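Local coordinates for protein nitrite oxidoreductase subunit A (Kuenenia stuttgartiensis, PDB 7B04) that belongs to the molybdopterin oxidoreductase family and binds an iron/sulfur cluster, a molybdenum atom and two MD1 groups, at residues Val529-His534 with Thr1096-Thr1101; Tyr881-Thr886 with Ile1059-Ser1064; Ile333-Ser338 with Ile350-Asp355. All blocks are in the same frame, centred on the assembly; numbering follows the deposited sequence.

Contact 1. Residues Val529-His534 with Thr1096-Thr1101. With MD1 (phosphoric acid 4-(2-amino-4-oxo-3,4,5,6,-tetrahydro-pteridin-6-yl)-2-hydroxy-3,4-dimercapto-but-3-en-yl ester guanylate ester), chain C.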
loop_
_atom_site.group_PDB
_atom_site.type_symbol
_atom_site.label_atom_id
_atom_site.label_comp_id
_atom_site.label_asym_id
_atom_site.label_seq_id
_atom_site.Cartn_x
_atom_site.Cartn_y
_atom_site.Cartn_z
ATOM N N VAL B 529 -2.350 8.577 -17.781
ATOM C CA VAL B 529 -2.518 9.080 -19.137
ATOM C C VAL B 529 -1.631 8.304 -20.104
ATOM O O VAL B 529 -1.926 8.228 -21.301
ATOM C CB VAL B 529 -2.221 10.588 -19.202
ATOM C CG1 VAL B 529 -3.210 11.353 -18.338
ATOM C CG2 VAL B 529 -0.794 10.869 -18.754
ATOM N N ASN B 530 -0.539 7.724 -19.599
ATOM C CA ASN B 530 0.341 6.934 -20.454
ATOM C C ASN B 530 -0.241 5.578 -20.822
ATOM O O ASN B 530 0.282 4.928 -21.733
ATOM C CB ASN B 530 1.703 6.734 -19.787
ATOM C CG ASN B 530 2.627 7.918 -19.983
ATOM O OD1 ASN B 530 2.506 8.661 -20.956
ATOM N ND2 ASN B 530 3.567 8.092 -19.062
ATOM N N HIS B 531 -1.303 5.135 -20.149
ATOM C CA HIS B 531 -1.953 3.872 -20.468
ATOM C C HIS B 531 -3.169 4.060 -21.370
ATOM O O HIS B 531 -4.075 3.221 -21.377
ATOM C CB HIS B 531 -2.339 3.138 -19.183
ATOM C CG HIS B 531 -1.185 2.471 -18.501
ATOM N ND1 HIS B 531 -1.292 1.883 -17.259
ATOM C CD2 HIS B 531 0.099 2.293 -18.891
ATOM C CE1 HIS B 531 -0.124 1.372 -16.913
ATOM N NE2 HIS B 531 0.738 1.608 -17.886
ATOM N N TYR B 532 -3.192 5.142 -22.149
ATOM C CA TYR B 532 -4.154 5.333 -23.223
ATOM C C TYR B 532 -3.416 5.415 -24.555
ATOM O O TYR B 532 -2.229 5.751 -24.610
ATOM C CB TYR B 532 -5.003 6.591 -23.004
ATOM C CG TYR B 532 -5.964 6.484 -21.842
ATOM C CD1 TYR B 532 -7.156 5.781 -21.963
ATOM C CD2 TYR B 532 -5.678 7.086 -20.626
ATOM C CE1 TYR B 532 -8.036 5.682 -20.902
ATOM C CE2 TYR B 532 -6.551 6.991 -19.562
ATOM C CZ TYR B 532 -7.727 6.290 -19.703
ATOM O OH TYR B 532 -8.593 6.200 -18.638
ATOM N N PHE B 533 -4.149 5.106 -25.631
ATOM C CA PHE B 533 -3.539 4.922 -26.946
ATOM C C PHE B 533 -2.742 6.145 -27.373
ATOM O O PHE B 533 -1.597 6.029 -27.826
ATOM C CB PHE B 533 -4.616 4.598 -27.978
ATOM C CG PHE B 533 -4.076 4.233 -29.327
ATOM C CD1 PHE B 533 -3.650 2.942 -29.589
ATOM C CD2 PHE B 533 -3.996 5.180 -30.335
ATOM C CE1 PHE B 533 -3.156 2.602 -30.835
ATOM C CE2 PHE B 533 -3.502 4.846 -31.580
ATOM C CZ PHE B 533 -3.081 3.556 -31.831
ATOM N N HIS B 534 -3.320 7.331 -27.216
ATOM C CA HIS B 534 -2.697 8.553 -27.717
ATOM C C HIS B 534 -1.852 9.220 -26.649
ATOM O O HIS B 534 -1.747 10.450 -26.578
ATOM C CB HIS B 534 -3.772 9.497 -28.251
ATOM C CG HIS B 534 -4.466 8.973 -29.468
ATOM N ND1 HIS B 534 -3.855 8.909 -30.703
ATOM C CD2 HIS B 534 -5.709 8.466 -29.636
ATOM C CE1 HIS B 534 -4.697 8.393 -31.579
ATOM N NE2 HIS B 534 -5.830 8.115 -30.958
ATOM N N THR B 1096 2.473 -0.321 -23.900
ATOM C CA THR B 1096 1.180 -0.972 -23.753
ATOM C C THR B 1096 0.203 -0.091 -22.984
ATOM O O THR B 1096 0.582 0.684 -22.095
ATOM C CB THR B 1096 1.328 -2.302 -23.042
ATOM O OG1 THR B 1096 1.637 -2.063 -21.665
ATOM C CG2 THR B 1096 2.404 -3.137 -23.717
ATOM N N VAL B 1097 -1.072 -0.219 -23.343
ATOM C CA VAL B 1097 -2.132 0.606 -22.768
ATOM C C VAL B 1097 -3.264 -0.267 -22.240
ATOM O O VAL B 1097 -4.081 -0.769 -23.027
ATOM C CB VAL B 1097 -2.649 1.598 -23.818
ATOM C CG1 VAL B 1097 -1.652 2.699 -23.970
ATOM C CG2 VAL B 1097 -2.897 0.890 -25.176
ATOM N N PRO B 1098 -3.368 -0.468 -20.923
ATOM C CA PRO B 1098 -4.497 -1.255 -20.405
ATOM C C PRO B 1098 -5.781 -0.464 -20.261
ATOM O O PRO B 1098 -6.854 -1.075 -20.162
ATOM C CB PRO B 1098 -3.993 -1.744 -19.038
ATOM C CG PRO B 1098 -2.513 -1.529 -19.064
ATOM C CD PRO B 1098 -2.311 -0.318 -19.908
ATOM N N LYS B 1099 -5.711 0.866 -20.261
ATOM C CA LYS B 1099 -6.881 1.701 -20.023
ATOM C C LYS B 1099 -7.688 2.010 -21.279
ATOM O O LYS B 1099 -8.791 2.561 -21.163
ATOM C CB LYS B 1099 -6.459 2.999 -19.332
ATOM C CG LYS B 1099 -5.877 2.730 -17.958
ATOM C CD LYS B 1099 -5.512 3.990 -17.208
ATOM C CE LYS B 1099 -4.927 3.627 -15.852
ATOM N NZ LYS B 1099 -4.614 4.818 -15.026
ATOM N N GLU B 1100 -7.184 1.681 -22.469
ATOM C CA GLU B 1100 -7.982 1.850 -23.682
ATOM C C GLU B 1100 -8.977 0.698 -23.719
ATOM O O GLU B 1100 -8.800 -0.314 -24.404
ATOM C CB GLU B 1100 -7.109 1.895 -24.927
ATOM C CG GLU B 1100 -6.737 3.303 -25.322
ATOM C CD GLU B 1100 -7.834 4.007 -26.093
ATOM O OE1 GLU B 1100 -7.803 5.253 -26.141
ATOM O OE2 GLU B 1100 -8.720 3.323 -26.650
ATOM N N THR B 1101 -10.047 0.872 -22.954
ATOM C CA THR B 1101 -11.082 -0.137 -22.838
ATOM C C THR B 1101 -12.324 0.518 -22.260
ATOM O O THR B 1101 -12.247 1.537 -21.570
ATOM C CB THR B 1101 -10.634 -1.309 -21.949
ATOM O OG1 THR B 1101 -11.426 -2.469 -22.236
ATOM C CG2 THR B 1101 -10.769 -0.957 -20.470
HETATM P PB MD1 C . 0.512 5.942 -11.798
HETATM O O3B MD1 C . -0.677 5.214 -12.675
HETATM O O1B MD1 C . -0.107 6.812 -10.731
HETATM O O2B MD1 C . 1.358 6.793 -12.713
HETATM O O3A MD1 C . 1.443 4.771 -11.098
HETATM C C10 MD1 C . 2.261 3.947 -11.882
HETATM C C11 MD1 C . 3.548 3.604 -11.078
HETATM O O11 MD1 C . 3.079 3.506 -9.547
HETATM C C12 MD1 C . 4.149 2.536 -11.623
HETATM S S12 MD1 C . 4.140 2.357 -13.430
HETATM C C13 MD1 C . 4.925 1.417 -10.879
HETATM S S13 MD1 C . 5.639 0.114 -11.921
HETATM C C14 MD1 C . 5.079 1.284 -9.456
HETATM N N15 MD1 C . 3.595 0.985 -8.926
HETATM C C16 MD1 C . 3.462 1.154 -7.537
HETATM C C15 MD1 C . 2.641 0.239 -6.700
HETATM O O14 MD1 C . 2.075 -0.678 -7.194
HETATM N N17 MD1 C . 2.542 0.488 -5.236
HETATM C C17 MD1 C . 3.282 1.686 -4.596
HETATM N N16 MD1 C . 3.181 1.918 -3.168
HETATM N N18 MD1 C . 4.115 2.617 -5.447
HETATM C C20 MD1 C . 4.223 2.390 -6.865
HETATM N N8 MD1 C . 4.982 3.229 -7.702
HETATM C C7 MD1 C . 5.844 2.375 -8.753
HETATM P PA MD1 C . -2.282 5.262 -12.300
HETATM O O1A MD1 C . -2.973 4.150 -13.048
HETATM O O2A MD1 C . -2.435 5.058 -10.813
HETATM O "O5'" MD1 C . -2.969 6.699 -12.726
HETATM C "C5'" MD1 C . -2.878 7.783 -11.852
HETATM C "C4'" MD1 C . -4.183 8.654 -11.893
HETATM O "O4'" MD1 C . -4.548 9.096 -13.345
HETATM C "C1'" MD1 C . -6.081 8.850 -13.406
HETATM N N9 MD1 C . -6.567 8.706 -14.804
HETATM C C4 MD1 C . -6.560 9.759 -15.614
HETATM N N3 MD1 C . -6.130 11.173 -15.411
HETATM C C2 MD1 C . -6.236 12.135 -16.506
HETATM N N2 MD1 C . -5.816 13.510 -16.306
HETATM N N1 MD1 C . -6.759 11.718 -17.784
HETATM C C6 MD1 C . -7.170 10.360 -17.971
HETATM O O6 MD1 C . -7.598 10.010 -19.018
HETATM C C5 MD1 C . -7.056 9.357 -16.817
HETATM N N7 MD1 C . -7.359 8.065 -16.724
HETATM C C8 MD1 C . -7.061 7.650 -15.477
HETATM C "C2'" MD1 C . -6.191 7.759 -12.762
HETATM O "O2'" MD1 C . -7.566 7.551 -12.327
HETATM C "C3'" MD1 C . -5.186 7.986 -11.461
HETATM O "O3'" MD1 C . -5.869 8.760 -10.434
#
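The MD1 pocket of this molybdopterin oxidoreductase is walled here by His-531 and Tyr-532, just past helix 527-530, packed on Pro-1098 and Lys-1099. Lys-1099 N bonds His-531 O at 3.1 Å, bent to 137° at the hydrogen. Pro-1098 CD lies over one face of the imidazole in a CH-pi contact, 3.6 Å from the His-531 centroid, while NE2 of that ring is tied to His-273 O. Lys-1099 CB covers a face of the Tyr-532 ring likewise, 3.7 Å from its centroid. The lysine chain is extended beyond CG, and NZ bonds MD1 O1A at 2.7 Å. Tyr-532 OH donates to MD1 N7 at 2.9 Å, so phosphate and guanine of one MD1 are held from both segments; the other MD1 touches His-531 and Pro-1098. Glu-1100, centre of an inverse gamma turn, lays CG 3.6 Å from Phe-533 CB; a bend at chi2 then places CD. Its OE2 accepts from Ala-853 N and Glu-852 N.

Contact 2. Residues Tyr881-Thr886 with Ile1059-Ser1064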
loop_
_atom_site.group_PDB
_atom_site.type_symbol
_atom_site.label_atom_id
_atom_site.label_comp_id
_atom_site.label_asym_id
_atom_site.label_seq_id
_atom_site.Cartn_x
_atom_site.Cartn_y
_atom_site.Cartn_z
ATOM N N TYR B 881 -13.257 -3.841 -36.281
ATOM C CA TYR B 881 -12.074 -4.630 -35.981
ATOM C C TYR B 881 -10.991 -3.728 -35.404
ATOM O O TYR B 881 -10.753 -2.622 -35.897
ATOM C CB TYR B 881 -11.573 -5.332 -37.244
ATOM C CG TYR B 881 -10.490 -6.360 -37.011
ATOM C CD1 TYR B 881 -10.730 -7.492 -36.243
ATOM C CD2 TYR B 881 -9.233 -6.210 -37.577
ATOM C CE1 TYR B 881 -9.744 -8.438 -36.037
ATOM C CE2 TYR B 881 -8.244 -7.153 -37.380
ATOM C CZ TYR B 881 -8.501 -8.261 -36.606
ATOM O OH TYR B 881 -7.511 -9.196 -36.408
ATOM N N TRP B 882 -10.339 -4.207 -34.343
ATOM C CA TRP B 882 -9.433 -3.353 -33.581
ATOM C C TRP B 882 -8.247 -2.899 -34.424
ATOM O O TRP B 882 -7.800 -1.753 -34.309
ATOM C CB TRP B 882 -8.960 -4.090 -32.331
ATOM C CG TRP B 882 -8.627 -5.516 -32.601
ATOM C CD1 TRP B 882 -7.465 -5.995 -33.122
ATOM C CD2 TRP B 882 -9.470 -6.654 -32.385
ATOM N NE1 TRP B 882 -7.524 -7.363 -33.238
ATOM C CE2 TRP B 882 -8.745 -7.792 -32.789
ATOM C CE3 TRP B 882 -10.766 -6.821 -31.885
ATOM C CZ2 TRP B 882 -9.271 -9.080 -32.709
ATOM C CZ3 TRP B 882 -11.286 -8.101 -31.808
ATOM C CH2 TRP B 882 -10.539 -9.213 -32.218
ATOM N N GLU B 883 -7.719 -3.784 -35.277
ATOM C CA GLU B 883 -6.586 -3.402 -36.116
ATOM C C GLU B 883 -6.989 -2.368 -37.157
ATOM O O GLU B 883 -6.159 -1.545 -37.563
ATOM C CB GLU B 883 -5.989 -4.633 -36.797
ATOM C CG GLU B 883 -5.583 -5.730 -35.836
ATOM C CD GLU B 883 -4.292 -5.424 -35.118
ATOM O OE1 GLU B 883 -3.251 -5.289 -35.792
ATOM O OE2 GLU B 883 -4.326 -5.301 -33.879
ATOM N N ASP B 884 -8.249 -2.391 -37.598
ATOM C CA ASP B 884 -8.729 -1.352 -38.504
ATOM C C ASP B 884 -8.824 -0.017 -37.781
ATOM O O ASP B 884 -8.399 1.017 -38.311
ATOM C CB ASP B 884 -10.087 -1.741 -39.090
ATOM C CG ASP B 884 -10.003 -2.929 -40.031
ATOM O OD1 ASP B 884 -8.949 -3.114 -40.669
ATOM O OD2 ASP B 884 -10.997 -3.677 -40.135
ATOM N N ARG B 885 -9.374 -0.023 -36.564
ATOM C CA ARG B 885 -9.506 1.208 -35.793
ATOM C C ARG B 885 -8.145 1.770 -35.414
ATOM O O ARG B 885 -8.010 2.980 -35.197
ATOM C CB ARG B 885 -10.322 0.947 -34.527
ATOM C CG ARG B 885 -11.781 0.599 -34.759
ATOM C CD ARG B 885 -12.470 0.251 -33.444
ATOM N NE ARG B 885 -12.224 -1.130 -33.037
ATOM C CZ ARG B 885 -12.245 -1.555 -31.777
ATOM N NH1 ARG B 885 -12.495 -0.703 -30.792
ATOM N NH2 ARG B 885 -12.014 -2.831 -31.499
ATOM N N THR B 886 -7.133 0.905 -35.325
ATOM C CA THR B 886 -5.802 1.341 -34.921
ATOM C C THR B 886 -5.195 2.324 -35.915
ATOM O O THR B 886 -4.458 3.234 -35.517
ATOM C CB THR B 886 -4.892 0.121 -34.759
ATOM O OG1 THR B 886 -5.456 -0.776 -33.793
ATOM C CG2 THR B 886 -3.512 0.540 -34.305
ATOM N N ILE B 1059 -10.784 -7.684 -18.973
ATOM C CA ILE B 1059 -11.391 -6.608 -19.750
ATOM C C ILE B 1059 -10.315 -5.685 -20.308
ATOM O O ILE B 1059 -10.527 -4.473 -20.436
ATOM C CB ILE B 1059 -12.406 -5.829 -18.891
ATOM C CG1 ILE B 1059 -11.809 -5.487 -17.521
ATOM C CG2 ILE B 1059 -13.679 -6.641 -18.713
ATOM C CD1 ILE B 1059 -11.148 -4.127 -17.439
ATOM N N THR B 1060 -9.171 -6.250 -20.676
ATOM C CA THR B 1060 -8.022 -5.470 -21.107
ATOM C C THR B 1060 -7.436 -6.082 -22.371
ATOM O O THR B 1060 -7.630 -7.265 -22.664
ATOM C CB THR B 1060 -6.957 -5.408 -20.008
ATOM O OG1 THR B 1060 -5.949 -4.454 -20.364
ATOM C CG2 THR B 1060 -6.320 -6.757 -19.847
ATOM N N ARG B 1061 -6.733 -5.249 -23.137
ATOM C CA ARG B 1061 -6.264 -5.651 -24.454
ATOM C C ARG B 1061 -4.985 -4.915 -24.820
ATOM O O ARG B 1061 -4.681 -3.843 -24.289
ATOM C CB ARG B 1061 -7.328 -5.374 -25.520
ATOM C CG ARG B 1061 -6.839 -5.411 -26.934
ATOM C CD ARG B 1061 -7.819 -5.121 -28.028
ATOM N NE ARG B 1061 -7.106 -5.532 -29.221
ATOM C CZ ARG B 1061 -7.076 -6.786 -29.644
ATOM N NH1 ARG B 1061 -7.763 -7.721 -29.000
ATOM N NH2 ARG B 1061 -6.362 -7.105 -30.705
ATOM N N ASP B 1062 -4.250 -5.506 -25.760
ATOM C CA ASP B 1062 -3.045 -4.911 -26.300
ATOM C C ASP B 1062 -3.382 -4.097 -27.543
ATOM O O ASP B 1062 -4.186 -4.517 -28.380
ATOM C CB ASP B 1062 -2.033 -5.995 -26.653
ATOM C CG ASP B 1062 -0.735 -5.425 -27.146
ATOM O OD1 ASP B 1062 -0.075 -4.717 -26.359
ATOM O OD2 ASP B 1062 -0.381 -5.672 -28.316
ATOM N N TRP B 1063 -2.756 -2.929 -27.657
ATOM C CA TRP B 1063 -2.925 -2.036 -28.797
ATOM C C TRP B 1063 -1.561 -1.789 -29.424
ATOM O O TRP B 1063 -0.621 -1.388 -28.729
ATOM C CB TRP B 1063 -3.580 -0.723 -28.366
ATOM C CG TRP B 1063 -5.021 -0.882 -27.990
ATOM C CD1 TRP B 1063 -5.530 -1.052 -26.735
ATOM C CD2 TRP B 1063 -6.141 -0.888 -28.881
ATOM N NE1 TRP B 1063 -6.898 -1.163 -26.791
ATOM C CE2 TRP B 1063 -7.298 -1.065 -28.096
ATOM C CE3 TRP B 1063 -6.278 -0.760 -30.267
ATOM C CZ2 TRP B 1063 -8.574 -1.117 -28.652
ATOM C CZ3 TRP B 1063 -7.546 -0.812 -30.815
ATOM C CH2 TRP B 1063 -8.677 -0.988 -30.009
ATOM N N SER B 1064 -1.447 -2.048 -30.725
ATOM C CA SER B 1064 -0.196 -1.855 -31.460
ATOM C C SER B 1064 -0.174 -0.451 -32.055
ATOM O O SER B 1064 -0.798 -0.194 -33.086
ATOM C CB SER B 1064 -0.041 -2.919 -32.540
ATOM O OG SER B 1064 1.239 -2.845 -33.138
#
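The indole of Trp-882 is sandwiched: the guanidinium of Arg-1061 lies over one face, and Tyr-881 CE1 sits 3.3 Å above the plane on the opposite face. Arg-1061 CZ is 3.4 Å from the centroid of the five-membered ring of Trp-882, almost on the ring normal, a cation-pi contact in which the two planes are tilted by 32°. The indole of Trp-1063 is met differently, chiefly at its edge. Its CH2 points at one face of the Arg-885 guanidinium, 3.7 Å above that plane, and the two flat groups stand 83° apart. Thr-886 OG1 lies at the same indole's edge, 3.6 Å from Trp-1063 CE3, while Arg-1061 CD is over one face.

Trp-882 CG stands between the backbone N and the carbonyl carbon (chi1 42°), and CB of this residue rests 3.9 Å from Trp-1063 CZ3. Arg-1061, extended from CG to NE, reaches from its loop to the indole of Trp-882, and its NH1 forms a salt bridge with Asp-983. Thr-886 OG1 donates to Trp-882 O at 2.6 Å from above the carbonyl plane, and Thr-886 N reaches that oxygen from the opposite face, so two bonds grip it. Thr-886 CG2 abuts Ser-1064 O.

Tyr-881 is the N-cap residue of helix 882-887, whose first turn thus packs on the loop between helix 1027-1033 and strand 1075-1076; Asp-1062, in that loop, also touches helix 615-618.

Contact 3. Residues Ile333-Ser338 with Ile350-Asp355. With MD1 (phosphoric acid 4-(2-amino-4-oxo-3,4,5,6,-tetrahydro-pteridin-6-yl)-2-hydroxy-3,4-dimercapto-but-3-en-yl ester guanylate ester), chain C.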
loop_
_atom_site.group_PDB
_atom_site.type_symbol
_atom_site.label_atom_id
_atom_site.label_comp_id
_atom_site.label_asym_id
_atom_site.label_seq_id
_atom_site.Cartn_x
_atom_site.Cartn_y
_atom_site.Cartn_z
ATOM N N ILE B 333 -5.306 17.063 -12.031
ATOM C CA ILE B 333 -6.237 17.044 -13.159
ATOM C C ILE B 333 -6.578 15.582 -13.421
ATOM O O ILE B 333 -5.929 14.907 -14.221
ATOM C CB ILE B 333 -5.651 17.709 -14.408
ATOM C CG1 ILE B 333 -5.210 19.140 -14.100
ATOM C CG2 ILE B 333 -6.656 17.686 -15.551
ATOM C CD1 ILE B 333 -4.331 19.745 -15.171
ATOM N N THR B 334 -7.630 15.088 -12.776
ATOM C CA THR B 334 -8.003 13.686 -12.879
ATOM C C THR B 334 -9.515 13.574 -12.987
ATOM O O THR B 334 -10.241 14.455 -12.511
ATOM C CB THR B 334 -7.510 12.863 -11.674
ATOM O OG1 THR B 334 -7.988 13.450 -10.457
ATOM C CG2 THR B 334 -5.988 12.790 -11.647
ATOM N N PRO B 335 -10.018 12.508 -13.615
ATOM C CA PRO B 335 -11.474 12.305 -13.638
ATOM C C PRO B 335 -12.051 12.053 -12.260
ATOM O O PRO B 335 -13.189 12.454 -11.993
ATOM C CB PRO B 335 -11.643 11.085 -14.551
ATOM C CG PRO B 335 -10.347 10.355 -14.429
ATOM C CD PRO B 335 -9.300 11.420 -14.301
ATOM N N GLU B 336 -11.298 11.402 -11.382
ATOM C CA GLU B 336 -11.739 11.087 -10.034
ATOM C C GLU B 336 -11.172 12.088 -9.037
ATOM O O GLU B 336 -10.202 12.798 -9.313
ATOM C CB GLU B 336 -11.290 9.677 -9.647
ATOM C CG GLU B 336 -9.856 9.626 -9.130
ATOM C CD GLU B 336 -8.911 8.901 -10.067
ATOM O OE1 GLU B 336 -8.936 9.189 -11.282
ATOM O OE2 GLU B 336 -8.130 8.052 -9.588
ATOM N N TYR B 337 -11.804 12.147 -7.867
ATOM C CA TYR B 337 -11.238 12.871 -6.732
ATOM C C TYR B 337 -10.331 11.883 -6.014
ATOM O O TYR B 337 -10.754 11.147 -5.121
ATOM C CB TYR B 337 -12.326 13.429 -5.824
ATOM C CG TYR B 337 -11.786 14.344 -4.748
ATOM C CD1 TYR B 337 -11.365 15.632 -5.051
ATOM C CD2 TYR B 337 -11.686 13.915 -3.433
ATOM C CE1 TYR B 337 -10.862 16.469 -4.070
ATOM C CE2 TYR B 337 -11.186 14.744 -2.447
ATOM C CZ TYR B 337 -10.777 16.019 -2.769
ATOM O OH TYR B 337 -10.282 16.842 -1.784
ATOM N N SER B 338 -9.070 11.861 -6.418
ATOM C CA SER B 338 -8.109 10.872 -5.956
ATOM C C SER B 338 -7.471 11.324 -4.653
ATOM O O SER B 338 -7.622 12.472 -4.232
ATOM C CB SER B 338 -7.051 10.648 -7.034
ATOM O OG SER B 338 -6.259 11.808 -7.224
ATOM N N ILE B 350 -11.937 15.995 -15.517
ATOM C CA ILE B 350 -11.720 15.894 -16.954
ATOM C C ILE B 350 -12.271 14.562 -17.437
ATOM O O ILE B 350 -12.339 13.586 -16.683
ATOM C CB ILE B 350 -10.221 16.052 -17.311
ATOM C CG1 ILE B 350 -10.045 16.322 -18.807
ATOM C CG2 ILE B 350 -9.430 14.827 -16.883
ATOM C CD1 ILE B 350 -8.675 16.835 -19.176
ATOM N N ARG B 351 -12.677 14.528 -18.705
ATOM C CA ARG B 351 -13.053 13.275 -19.338
ATOM C C ARG B 351 -11.795 12.503 -19.699
ATOM O O ARG B 351 -10.783 13.088 -20.097
ATOM C CB ARG B 351 -13.902 13.543 -20.585
ATOM C CG ARG B 351 -14.425 12.295 -21.282
ATOM C CD ARG B 351 -15.495 12.649 -22.308
ATOM N NE ARG B 351 -14.972 13.448 -23.413
ATOM C CZ ARG B 351 -14.482 12.940 -24.540
ATOM N NH1 ARG B 351 -14.031 13.746 -25.492
ATOM N NH2 ARG B 351 -14.437 11.626 -24.713
ATOM N N ASN B 352 -11.859 11.184 -19.562
ATOM C CA ASN B 352 -10.674 10.365 -19.763
ATOM C C ASN B 352 -10.274 10.332 -21.234
ATOM O O ASN B 352 -11.118 10.400 -22.133
ATOM C CB ASN B 352 -10.910 8.955 -19.229
ATOM C CG ASN B 352 -11.646 8.951 -17.901
ATOM O OD1 ASN B 352 -12.778 9.428 -17.806
ATOM N ND2 ASN B 352 -11.007 8.415 -16.868
ATOM N N ASN B 353 -8.961 10.219 -21.464
ATOM C CA ASN B 353 -8.370 10.142 -22.797
ATOM C C ASN B 353 -8.551 11.440 -23.578
ATOM O O ASN B 353 -8.708 11.420 -24.804
ATOM C CB ASN B 353 -8.933 8.951 -23.588
ATOM C CG ASN B 353 -7.995 8.475 -24.680
ATOM O OD1 ASN B 353 -6.955 9.079 -24.934
ATOM N ND2 ASN B 353 -8.365 7.380 -25.332
ATOM N N THR B 354 -8.556 12.585 -22.872
ATOM C CA THR B 354 -8.747 13.876 -23.527
ATOM C C THR B 354 -7.795 14.969 -23.033
ATOM O O THR B 354 -8.096 16.154 -23.221
ATOM C CB THR B 354 -10.187 14.393 -23.353
ATOM O OG1 THR B 354 -10.417 14.739 -21.982
ATOM C CG2 THR B 354 -11.206 13.356 -23.796
ATOM N N ASP B 355 -6.664 14.627 -22.405
ATOM C CA ASP B 355 -5.830 15.677 -21.825
ATOM C C ASP B 355 -5.084 16.487 -22.875
ATOM O O ASP B 355 -4.695 17.626 -22.594
ATOM C CB ASP B 355 -4.804 15.098 -20.846
ATOM C CG ASP B 355 -5.420 14.670 -19.531
ATOM O OD1 ASP B 355 -4.696 14.655 -18.515
ATOM O OD2 ASP B 355 -6.625 14.331 -19.518
HETATM P PB MD1 C . 0.512 5.942 -11.798
HETATM O O3B MD1 C . -0.677 5.214 -12.675
HETATM O O1B MD1 C . -0.107 6.812 -10.731
HETATM O O2B MD1 C . 1.358 6.793 -12.713
HETATM O O3A MD1 C . 1.443 4.771 -11.098
HETATM C C10 MD1 C . 2.261 3.947 -11.882
HETATM C C11 MD1 C . 3.548 3.604 -11.078
HETATM O O11 MD1 C . 3.079 3.506 -9.547
HETATM C C12 MD1 C . 4.149 2.536 -11.623
HETATM S S12 MD1 C . 4.140 2.357 -13.430
HETATM C C13 MD1 C . 4.925 1.417 -10.879
HETATM S S13 MD1 C . 5.639 0.114 -11.921
HETATM C C14 MD1 C . 5.079 1.284 -9.456
HETATM N N15 MD1 C . 3.595 0.985 -8.926
HETATM C C16 MD1 C . 3.462 1.154 -7.537
HETATM C C15 MD1 C . 2.641 0.239 -6.700
HETATM O O14 MD1 C . 2.075 -0.678 -7.194
HETATM N N17 MD1 C . 2.542 0.488 -5.236
HETATM C C17 MD1 C . 3.282 1.686 -4.596
HETATM N N16 MD1 C . 3.181 1.918 -3.168
HETATM N N18 MD1 C . 4.115 2.617 -5.447
HETATM C C20 MD1 C . 4.223 2.390 -6.865
HETATM N N8 MD1 C . 4.982 3.229 -7.702
HETATM C C7 MD1 C . 5.844 2.375 -8.753
HETATM P PA MD1 C . -2.282 5.262 -12.300
HETATM O O1A MD1 C . -2.973 4.150 -13.048
HETATM O O2A MD1 C . -2.435 5.058 -10.813
HETATM O "O5'" MD1 C . -2.969 6.699 -12.726
HETATM C "C5'" MD1 C . -2.878 7.783 -11.852
HETATM C "C4'" MD1 C . -4.183 8.654 -11.893
HETATM O "O4'" MD1 C . -4.548 9.096 -13.345
HETATM C "C1'" MD1 C . -6.081 8.850 -13.406
HETATM N N9 MD1 C . -6.567 8.706 -14.804
HETATM C C4 MD1 C . -6.560 9.759 -15.614
HETATM N N3 MD1 C . -6.130 11.173 -15.411
HETATM C C2 MD1 C . -6.236 12.135 -16.506
HETATM N N2 MD1 C . -5.816 13.510 -16.306
HETATM N N1 MD1 C . -6.759 11.718 -17.784
HETATM C C6 MD1 C . -7.170 10.360 -17.971
HETATM O O6 MD1 C . -7.598 10.010 -19.018
HETATM C C5 MD1 C . -7.056 9.357 -16.817
HETATM N N7 MD1 C . -7.359 8.065 -16.724
HETATM C C8 MD1 C . -7.061 7.650 -15.477
HETATM C "C2'" MD1 C . -6.191 7.759 -12.762
HETATM O "O2'" MD1 C . -7.566 7.551 -12.327
HETATM C "C3'" MD1 C . -5.186 7.986 -11.461
HETATM O "O3'" MD1 C . -5.869 8.760 -10.434
#
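Asn-352 has CG anti to its carbonyl carbon (chi1 -42°), and its side chain crosses that of Pro-335 at about a right angle, ND2 lying 3.2 Å from Pro-335 CG. Ile-350 sets CG2 between its backbone N and carbonyl carbon, where it meets Ile-333 CG2 at 4.2 Å. Pro-335 CB abuts Ile-350 O at 3.4 Å. Between the segments lies the guanine of MD1, with Pro-335 CD close to its N3. Asp-355 takes the base in a two-oxygen grip: OD1 accepts from MD1 N2 at 2.7 Å and OD2 from N1 at 3.1 Å. Ile-333 O is a second acceptor for N2, and Asn-353 N donates to O6 at 2.8 Å in a nearly straight bond (166°). Glu-336, bent at chi2, turns its carboxylate to the ribose, OE1 accepting from O2' and OE2 from O3' at 2.5 Å. An acidic residue on the ribose diol, in the loop after a parallel-sheet strand, recalls Rossmann-like nucleotide sites, and the aspartate on N1 and N2 is consistent with guanine recognition.

In the fold
From the N terminus, contact 3 comes first: it closes a short loop around strand 346-347, an outermost strand of the five-stranded parallel sheet, before contact 1 opens. Contact 1 starts after strand 521-525 of that sheet and closes more than 560 residues later, just before strand 1102-1109 of the six-stranded mixed sheet, so it ties the two sheets together. Contact 2 is nested inside that long loop and joins helix 882-887 to residues 1059-1064. It meets contact 1 through probable hydrogen bonds, Thr-1101 OG1 with Ile-1059 O and Glu-1100 O with Trp-1063 NE1. Contacts 1 and 3 share one MD1; contacts 2 and 3 do not touch, their nearest atoms about 9 Å apart.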